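Local coordinates for protein polymerase X (Deinococcus radiodurans, PDB 2W9M) that probably extends DNA by adding deoxyribonucleotides in repair, and carries a zinc-binding PHP domain alongside its family X polymerase core, at residues V397-L410 and L417-N430. Residues are numbered along the deposited sequence; the frame is centred on the assembly and turned at random.
Sequences VAGSEVDILDDGSL and LGELDYVVVSVHSN. With ZN (zinc ion), chain E; ZN (zinc ion), chain D.
Glu401 and His428 share a zinc ion: Glu401 OE2 binds it at 2.1 Å and His428 NE2 at 2.4 Å, and His456 is the third protein ligand in this structure. Glu401 OE1 binds a second zinc ion at 2.2 Å, with His332, His334 and Asp516, so the carboxylate bridges two metals. Its side chain is fully extended (chi1 -171°, chi2 -179°), which carries the carboxylate out from the sheet to both ions. Ser426 OG lies 2.9 Å from Glu401 OE2, close enough to hydrogen-bond. The Gly90 carbonyl accepts from His428 ND1 and helps fix the ring's rotation.

Backbone bonds join two parallel neighbours of the seven-stranded PHP sheet, linked as a beta-alpha-beta unit through helix 414-417. Val424 N gives to Ser400 O, Val402 N to Val424 O (2.7 Å), Ser426 N to Val402 O and Ile404 N to Ser426 O. At the start of the pair, Asp421 takes the N-H of Ala398 on OD2 (2.9 Å) and returns its own N-H to Ala398 O (2.8 Å).

Apolar packing covers the sheet face away from the zinc ions. Val402 CG2 touches Leu417 CD2 at 3.6 Å and also meets Val423 CG1. Leu410 packs across Leu417 and Val425.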
loop_
_atom_site.group_PDB
_atom_site.type_symbol
_atom_site.label_atom_id
_atom_site.label_comp_id
_atom_site.label_asym_id
_atom_site.label_seq_id
_atom_site.Cartn_x
_atom_site.Cartn_y
_atom_site.Cartn_z
ATOM N N VAL A 397 -4.949 18.529 10.711
ATOM C CA VAL A 397 -6.396 18.397 10.634
ATOM C C VAL A 397 -6.777 17.104 11.363
ATOM O O VAL A 397 -6.241 16.041 11.071
ATOM C CB VAL A 397 -6.865 18.361 9.161
ATOM C CG1 VAL A 397 -8.255 17.778 9.048
ATOM C CG2 VAL A 397 -6.816 19.757 8.553
ATOM N N ALA A 398 -7.679 17.199 12.333
ATOM C CA ALA A 398 -7.998 16.051 13.175
ATOM C C ALA A 398 -9.050 15.152 12.551
ATOM O O ALA A 398 -10.136 15.598 12.184
ATOM C CB ALA A 398 -8.444 16.505 14.556
ATOM N N GLY A 399 -8.725 13.874 12.438
ATOM C CA GLY A 399 -9.673 12.916 11.913
ATOM C C GLY A 399 -9.651 11.617 12.686
ATOM O O GLY A 399 -8.988 11.496 13.720
ATOM N N SER A 400 -10.387 10.638 12.180
ATOM C CA SER A 400 -10.402 9.312 12.770
ATOM C C SER A 400 -10.756 8.302 11.695
ATOM O O SER A 400 -11.522 8.609 10.786
ATOM C CB SER A 400 -11.420 9.254 13.911
ATOM O OG SER A 400 -11.606 7.924 14.360
ATOM N N GLU A 401 -10.189 7.105 11.778
ATOM C CA GLU A 401 -10.622 6.034 10.893
ATOM C C GLU A 401 -11.670 5.204 11.615
ATOM O O GLU A 401 -11.341 4.268 12.341
ATOM C CB GLU A 401 -9.460 5.151 10.443
ATOM C CG GLU A 401 -9.877 4.167 9.363
ATOM C CD GLU A 401 -8.756 3.266 8.908
ATOM O OE1 GLU A 401 -7.625 3.427 9.416
ATOM O OE2 GLU A 401 -9.016 2.397 8.039
ATOM N N VAL A 402 -12.932 5.565 11.408
ATOM C CA VAL A 402 -14.046 4.951 12.110
ATOM C C VAL A 402 -14.402 3.604 11.492
ATOM O O VAL A 402 -14.658 3.513 10.289
ATOM C CB VAL A 402 -15.269 5.877 12.086
ATOM C CG1 VAL A 402 -16.437 5.257 12.838
ATOM C CG2 VAL A 402 -14.904 7.229 12.665
ATOM N N ASP A 403 -14.409 2.563 12.319
ATOM C CA ASP A 403 -14.731 1.217 11.861
ATOM C C ASP A 403 -16.215 1.141 11.522
ATOM O O ASP A 403 -17.045 1.730 12.210
ATOM C CB ASP A 403 -14.373 0.190 12.944
ATOM C CG ASP A 403 -13.982 -1.168 12.367
ATOM O OD1 ASP A 403 -14.689 -1.672 11.463
ATOM O OD2 ASP A 403 -12.965 -1.739 12.826
ATOM N N ILE A 404 -16.538 0.431 10.445
ATOM C CA ILE A 404 -17.923 0.197 10.059
ATOM C C ILE A 404 -18.403 -1.110 10.682
ATOM O O ILE A 404 -17.934 -2.188 10.312
ATOM C CB ILE A 404 -18.065 0.110 8.529
ATOM C CG1 ILE A 404 -17.553 1.394 7.874
ATOM C CG2 ILE A 404 -19.507 -0.153 8.143
ATOM C CD1 ILE A 404 -17.419 1.303 6.364
ATOM N N LEU A 405 -19.319 -1.014 11.642
ATOM C CA LEU A 405 -19.853 -2.203 12.300
ATOM C C LEU A 405 -20.551 -3.078 11.266
ATOM O O LEU A 405 -20.917 -2.597 10.191
ATOM C CB LEU A 405 -20.803 -1.820 13.437
ATOM C CG LEU A 405 -20.230 -0.797 14.426
ATOM C CD1 LEU A 405 -21.228 -0.453 15.524
ATOM C CD2 LEU A 405 -18.925 -1.292 15.023
ATOM N N ASP A 406 -20.726 -4.359 11.581
ATOM C CA ASP A 406 -21.183 -5.331 10.587
ATOM C C ASP A 406 -22.573 -5.045 10.022
ATOM O O ASP A 406 -22.967 -5.640 9.020
ATOM C CB ASP A 406 -21.102 -6.766 11.124
ATOM C CG ASP A 406 -21.980 -6.988 12.337
ATOM O OD1 ASP A 406 -22.213 -6.016 13.084
ATOM O OD2 ASP A 406 -22.429 -8.136 12.546
ATOM N N ASP A 407 -23.308 -4.134 10.651
ATOM C CA ASP A 407 -24.645 -3.790 10.170
ATOM C C ASP A 407 -24.675 -2.502 9.342
ATOM O O ASP A 407 -25.720 -2.125 8.808
ATOM C CB ASP A 407 -25.655 -3.725 11.329
ATOM C CG ASP A 407 -25.319 -2.648 12.355
ATOM O OD1 ASP A 407 -24.547 -1.724 12.031
ATOM O OD2 ASP A 407 -25.842 -2.725 13.487
ATOM N N GLY A 408 -23.531 -1.832 9.232
ATOM C CA GLY A 408 -23.440 -0.610 8.452
ATOM C C GLY A 408 -23.310 0.656 9.284
ATOM O O GLY A 408 -23.027 1.732 8.754
ATOM N N SER A 409 -23.513 0.530 10.591
ATOM C CA SER A 409 -23.407 1.672 11.493
ATOM C C SER A 409 -21.946 1.968 11.831
ATOM O O SER A 409 -21.072 1.135 11.601
ATOM C CB SER A 409 -24.218 1.428 12.769
ATOM O OG SER A 409 -23.692 0.345 13.515
ATOM N N LEU A 410 -21.692 3.154 12.380
ATOM C CA LEU A 410 -20.329 3.613 12.646
ATOM C C LEU A 410 -19.900 3.422 14.105
ATOM O O LEU A 410 -20.718 3.471 15.024
ATOM C CB LEU A 410 -20.167 5.075 12.220
ATOM C CG LEU A 410 -19.710 5.359 10.786
ATOM C CD1 LEU A 410 -20.100 4.240 9.813
ATOM C CD2 LEU A 410 -20.236 6.709 10.321
ATOM N N LEU A 417 -18.263 12.163 16.291
ATOM C CA LEU A 417 -17.836 12.395 14.915
ATOM C C LEU A 417 -17.903 13.876 14.568
ATOM O O LEU A 417 -17.228 14.338 13.647
ATOM C CB LEU A 417 -18.713 11.603 13.935
ATOM C CG LEU A 417 -18.696 10.079 14.071
ATOM C CD1 LEU A 417 -19.615 9.432 13.045
ATOM C CD2 LEU A 417 -17.276 9.559 13.933
ATOM N N GLY A 418 -18.730 14.615 15.304
ATOM C CA GLY A 418 -18.922 16.035 15.056
ATOM C C GLY A 418 -17.768 16.909 15.517
ATOM O O GLY A 418 -17.642 18.053 15.082
ATOM N N GLU A 419 -16.929 16.375 16.403
ATOM C CA GLU A 419 -15.763 17.101 16.900
ATOM C C GLU A 419 -14.611 17.080 15.899
ATOM O O GLU A 419 -13.682 17.884 15.988
ATOM C CB GLU A 419 -15.274 16.498 18.218
ATOM C CG GLU A 419 -16.119 16.821 19.435
ATOM C CD GLU A 419 -15.368 16.572 20.737
ATOM O OE1 GLU A 419 -15.634 15.538 21.395
ATOM O OE2 GLU A 419 -14.503 17.408 21.095
ATOM N N LEU A 420 -14.676 16.152 14.951
ATOM C CA LEU A 420 -13.573 15.918 14.028
ATOM C C LEU A 420 -13.621 16.853 12.817
ATOM O O LEU A 420 -14.688 17.309 12.399
ATOM C CB LEU A 420 -13.575 14.452 13.580
ATOM C CG LEU A 420 -13.361 13.437 14.707
ATOM C CD1 LEU A 420 -13.703 12.022 14.270
ATOM C CD2 LEU A 420 -11.932 13.510 15.214
ATOM N N ASP A 421 -12.453 17.136 12.255
ATOM C CA ASP A 421 -12.374 17.950 11.051
ATOM C C ASP A 421 -12.761 17.130 9.826
ATOM O O ASP A 421 -13.283 17.667 8.851
ATOM C CB ASP A 421 -10.971 18.528 10.891
ATOM C CG ASP A 421 -10.583 19.432 12.048
ATOM O OD1 ASP A 421 -11.490 20.056 12.644
ATOM O OD2 ASP A 421 -9.377 19.514 12.366
ATOM N N TYR A 422 -12.503 15.825 9.888
ATOM C CA TYR A 422 -12.901 14.909 8.827
ATOM C C TYR A 422 -12.961 13.470 9.331
ATOM O O TYR A 422 -12.261 13.106 10.275
ATOM C CB TYR A 422 -11.967 15.023 7.620
ATOM C CG TYR A 422 -10.666 14.274 7.771
ATOM C CD1 TYR A 422 -10.377 13.174 6.971
ATOM C CD2 TYR A 422 -9.725 14.668 8.708
ATOM C CE1 TYR A 422 -9.184 12.486 7.105
ATOM C CE2 TYR A 422 -8.534 13.991 8.846
ATOM C CZ TYR A 422 -8.270 12.901 8.042
ATOM O OH TYR A 422 -7.083 12.227 8.183
ATOM N N VAL A 423 -13.810 12.666 8.694
ATOM C CA VAL A 423 -14.033 11.282 9.084
ATOM C C VAL A 423 -13.742 10.310 7.943
ATOM O O VAL A 423 -14.279 10.456 6.849
ATOM C CB VAL A 423 -15.490 11.068 9.507
ATOM C CG1 VAL A 423 -15.710 9.622 9.929
ATOM C CG2 VAL A 423 -15.871 12.038 10.624
ATOM N N VAL A 424 -12.896 9.318 8.205
ATOM C CA VAL A 424 -12.681 8.217 7.271
ATOM C C VAL A 424 -13.447 7.003 7.781
ATOM O O VAL A 424 -13.420 6.716 8.978
ATOM C CB VAL A 424 -11.180 7.847 7.149
ATOM C CG1 VAL A 424 -10.985 6.655 6.206
ATOM C CG2 VAL A 424 -10.357 9.040 6.682
ATOM N N VAL A 425 -14.139 6.297 6.890
ATOM C CA VAL A 425 -14.799 5.047 7.266
ATOM C C VAL A 425 -14.162 3.861 6.558
ATOM O O VAL A 425 -13.731 3.970 5.410
ATOM C CB VAL A 425 -16.314 5.070 6.986
ATOM C CG1 VAL A 425 -16.965 6.213 7.738
ATOM C CG2 VAL A 425 -16.580 5.180 5.499
ATOM N N SER A 426 -14.099 2.727 7.247
ATOM C CA SER A 426 -13.382 1.569 6.728
ATOM C C SER A 426 -13.879 0.272 7.341
ATOM O O SER A 426 -14.387 0.263 8.462
ATOM C CB SER A 426 -11.883 1.706 7.012
ATOM O OG SER A 426 -11.335 2.837 6.353
ATOM N N VAL A 427 -13.716 -0.818 6.601
ATOM C CA VAL A 427 -13.993 -2.155 7.110
ATOM C C VAL A 427 -12.708 -2.780 7.648
ATOM O O VAL A 427 -11.678 -2.773 6.976
ATOM C CB VAL A 427 -14.565 -3.072 6.009
ATOM C CG1 VAL A 427 -14.916 -4.434 6.580
ATOM C CG2 VAL A 427 -15.784 -2.440 5.371
ATOM N N HIS A 428 -12.775 -3.309 8.865
ATOM C CA HIS A 428 -11.641 -3.989 9.484
ATOM C C HIS A 428 -12.098 -5.262 10.200
ATOM O O HIS A 428 -11.357 -5.851 10.993
ATOM C CB HIS A 428 -10.931 -3.063 10.473
ATOM C CG HIS A 428 -10.038 -2.050 9.826
ATOM N ND1 HIS A 428 -8.893 -2.396 9.140
ATOM C CD2 HIS A 428 -10.110 -0.699 9.782
ATOM C CE1 HIS A 428 -8.306 -1.302 8.688
ATOM N NE2 HIS A 428 -9.025 -0.259 9.062
ATOM N N SER A 429 -13.326 -5.677 9.911
ATOM C CA SER A 429 -13.928 -6.844 10.536
ATOM C C SER A 429 -14.983 -7.432 9.607
ATOM O O SER A 429 -15.473 -6.749 8.709
ATOM C CB SER A 429 -14.578 -6.446 11.860
ATOM O OG SER A 429 -15.685 -5.587 11.637
ATOM N N ASN A 430 -15.330 -8.699 9.827
ATOM C CA ASN A 430 -16.384 -9.357 9.056
ATOM C C ASN A 430 -16.123 -9.391 7.554
ATOM O O ASN A 430 -16.900 -8.851 6.768
ATOM C CB ASN A 430 -17.729 -8.681 9.322
ATOM C CG ASN A 430 -18.282 -9.006 10.688
ATOM O OD1 ASN A 430 -18.162 -8.213 11.625
ATOM N ND2 ASN A 430 -18.889 -10.181 10.815
HETATM ZN ZN ZN E . -7.550 0.956 7.549
HETATM ZN ZN ZN D . -5.765 3.246 8.205
#